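Local coordinates for glycosyl hydrolases family 2, sugar binding domain protein (Bacteroides uniformis str. 3978 T3 ii, PDB 6D1P), which probably hydrolyses O-glycosidic bonds as a gut bacterial beta-glucuronidase of glycosyl hydrolase family 2, at residues T328-D333 against Y366-I371. Numbering follows the deposited sequence. Where two conformers were deposited one is given.
With NA (sodium ion), chain C.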
loop_
_atom_site.group_PDB
_atom_site.type_symbol
_atom_site.label_atom_id
_atom_site.label_comp_id
_atom_site.label_asym_id
_atom_site.label_seq_id
_atom_site.Cartn_x
_atom_site.Cartn_y
_atom_site.Cartn_z
ATOM N N THR A 328 -2.640 33.499 -12.496
ATOM C CA THR A 328 -3.188 32.297 -11.879
ATOM C C THR A 328 -2.019 31.443 -11.367
ATOM O O THR A 328 -0.843 31.836 -11.461
ATOM C CB THR A 328 -4.098 31.548 -12.880
ATOM O OG1 THR A 328 -4.983 30.648 -12.193
ATOM C CG2 THR A 328 -3.301 30.788 -13.934
ATOM N N HIS A 329 -2.344 30.290 -10.775
ATOM C CA HIS A 329 -1.363 29.246 -10.508
ATOM C C HIS A 329 -1.837 27.942 -11.137
ATOM O O HIS A 329 -3.018 27.781 -11.477
ATOM C CB HIS A 329 -1.145 28.948 -9.011
ATOM C CG HIS A 329 -0.817 30.127 -8.154
ATOM N ND1 HIS A 329 -1.742 31.098 -7.837
ATOM C CD2 HIS A 329 0.300 30.430 -7.455
ATOM C CE1 HIS A 329 -1.193 31.974 -7.017
ATOM N NE2 HIS A 329 0.046 31.590 -6.767
ATOM N N ARG A 330 -0.905 26.997 -11.242
ATOM C CA ARG A 330 -1.216 25.615 -11.587
ATOM C C ARG A 330 -0.298 24.708 -10.783
ATOM O O ARG A 330 0.837 25.078 -10.465
ATOM C CB ARG A 330 -1.041 25.333 -13.093
ATOM C CG ARG A 330 0.417 25.265 -13.522
ATOM C CD ARG A 330 0.605 24.938 -15.004
ATOM N NE ARG A 330 0.060 23.634 -15.384
ATOM C CZ ARG A 330 0.698 22.479 -15.230
ATOM N NH1 ARG A 330 1.908 22.447 -14.694
ATOM N NH2 ARG A 330 0.128 21.349 -15.622
ATOM N N HIS A 331 -0.809 23.533 -10.423
ATOM C CA HIS A 331 -0.009 22.482 -9.810
ATOM C C HIS A 331 0.317 21.445 -10.867
ATOM O O HIS A 331 -0.349 21.360 -11.904
ATOM C CB HIS A 331 -0.757 21.817 -8.648
ATOM C CG HIS A 331 -0.374 22.333 -7.294
ATOM N ND1 HIS A 331 0.914 22.261 -6.803
ATOM C CD2 HIS A 331 -1.117 22.911 -6.317
ATOM C CE1 HIS A 331 0.952 22.789 -5.593
ATOM N NE2 HIS A 331 -0.265 23.187 -5.272
ATOM N N GLU A 332 1.354 20.651 -10.622
ATOM C CA GLU A 332 1.630 19.526 -11.515
ATOM C C GLU A 332 0.821 18.333 -11.008
ATOM O O GLU A 332 1.303 17.451 -10.288
ATOM C CB GLU A 332 3.128 19.263 -11.622
ATOM C CG GLU A 332 3.775 20.223 -12.643
ATOM C CD GLU A 332 5.203 19.865 -13.004
ATOM O OE1 GLU A 332 5.814 19.028 -12.283
ATOM O OE2 GLU A 332 5.710 20.425 -14.005
ATOM N N ASP A 333 -0.450 18.336 -11.408
ATOM C CA ASP A 333 -1.510 17.501 -10.868
ATOM C C ASP A 333 -2.634 17.484 -11.898
ATOM O O ASP A 333 -2.968 18.531 -12.469
ATOM C CB ASP A 333 -2.006 18.070 -9.525
ATOM C CG ASP A 333 -3.200 17.311 -8.954
ATOM O OD1 ASP A 333 -3.001 16.417 -8.112
ATOM O OD2 ASP A 333 -4.353 17.613 -9.324
ATOM N N TYR A 366 7.159 24.874 -6.797
ATOM C CA TYR A 366 8.349 24.139 -7.209
ATOM C C TYR A 366 8.604 24.426 -8.685
ATOM O O TYR A 366 7.708 24.860 -9.419
ATOM C CB TYR A 366 8.179 22.629 -6.958
ATOM C CG TYR A 366 6.773 22.175 -7.268
ATOM C CD1 TYR A 366 6.372 21.935 -8.580
ATOM C CD2 TYR A 366 5.826 22.033 -6.253
ATOM C CE1 TYR A 366 5.068 21.527 -8.873
ATOM C CE2 TYR A 366 4.514 21.626 -6.528
ATOM C CZ TYR A 366 4.144 21.386 -7.847
ATOM O OH TYR A 366 2.860 21.009 -8.128
ATOM N N GLN A 367 9.848 24.209 -9.097
ATOM C CA GLN A 367 10.172 24.137 -10.514
ATOM C C GLN A 367 9.257 23.143 -11.223
ATOM O O GLN A 367 9.058 22.016 -10.753
ATOM C CB GLN A 367 11.635 23.722 -10.683
ATOM C CG GLN A 367 12.057 23.475 -12.119
ATOM C CD GLN A 367 13.549 23.213 -12.255
ATOM O OE1 GLN A 367 14.326 23.383 -11.298
ATOM N NE2 GLN A 367 13.961 22.794 -13.451
ATOM N N GLN A 368 8.705 23.554 -12.359
ATOM C CA GLN A 368 7.803 22.697 -13.118
ATOM C C GLN A 368 8.449 22.314 -14.441
ATOM O O GLN A 368 9.502 22.838 -14.808
ATOM C CB GLN A 368 6.440 23.380 -13.319
ATOM C CG GLN A 368 5.742 23.627 -11.993
ATOM C CD GLN A 368 4.256 23.848 -12.085
ATOM O OE1 GLN A 368 3.684 23.960 -13.170
ATOM N NE2 GLN A 368 3.610 23.909 -10.931
ATOM N N SER A 369 7.824 21.345 -15.128
ATOM C CA SER A 369 8.318 20.821 -16.405
ATOM C C SER A 369 8.725 21.923 -17.380
ATOM O O SER A 369 8.007 22.905 -17.562
ATOM C CB SER A 369 7.235 19.957 -17.062
ATOM O OG SER A 369 7.540 19.703 -18.420
ATOM N N GLY A 370 9.873 21.722 -18.035
ATOM C CA GLY A 370 10.309 22.627 -19.084
ATOM C C GLY A 370 9.271 22.826 -20.174
ATOM O O GLY A 370 9.262 23.874 -20.828
ATOM N N ILE A 371 8.385 21.841 -20.373
ATOM C CA ILE A 371 7.301 21.980 -21.341
ATOM C C ILE A 371 6.401 23.141 -20.964
ATOM O O ILE A 371 5.893 23.859 -21.835
ATOM C CB ILE A 371 6.507 20.664 -21.447
ATOM C CG1 ILE A 371 7.454 19.526 -21.814
ATOM C CG2 ILE A 371 5.417 20.781 -22.484
ATOM C CD1 ILE A 371 6.863 18.157 -21.647
HETATM NA NA NA C . -5.094 19.968 -11.019
HETATM O O HOH W 1 -3.444 22.244 -11.078
HETATM O O HOH W 2 0.979 18.706 -7.368
#
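Two loops of the TIM barrel, following the neighbouring parallel strands 321-329 and 360-362, are joined here by a buried hydrogen-bond network. Gln-368, its chain extended, spends both ends of its amide on Arg-330: NE2 donates to the backbone O of Arg-330 (3.0 Å), while OE1 accepts from Arg-330 NH1 (2.8 Å). The guanidinium meets OE1 edge-on, its plane 82° from the amide, and NH2 of the same group forms a salt bridge with Glu-349. An alanine in place of Gln-368 would take away the partners that the amide gives Arg-330 O and NH1, and would probably loosen the join between the two loops. Tyr-366 OH gathers three partners: it accepts from Glu-332 N in a nearly straight bond (2.9 Å), hydrogen-bonds with His-331 ND1 at 2.7 Å, and meets a water that also bonds weakly to Glu-332 O. The His-331 and Tyr-366 rings stand rim to rim. Beyond them, Asp-333 binds a sodium ion through O and OD2; the water that accepts from His-331 N and the backbone O of Asp-580 are also ligands of the ion. The Glu-332 carboxylate is divided: OE1 forms a salt bridge with Arg-192, whereas OE2 accepts from Ser-369 N, just before helix 370-379, through its syn lone pair at 2.6 Å.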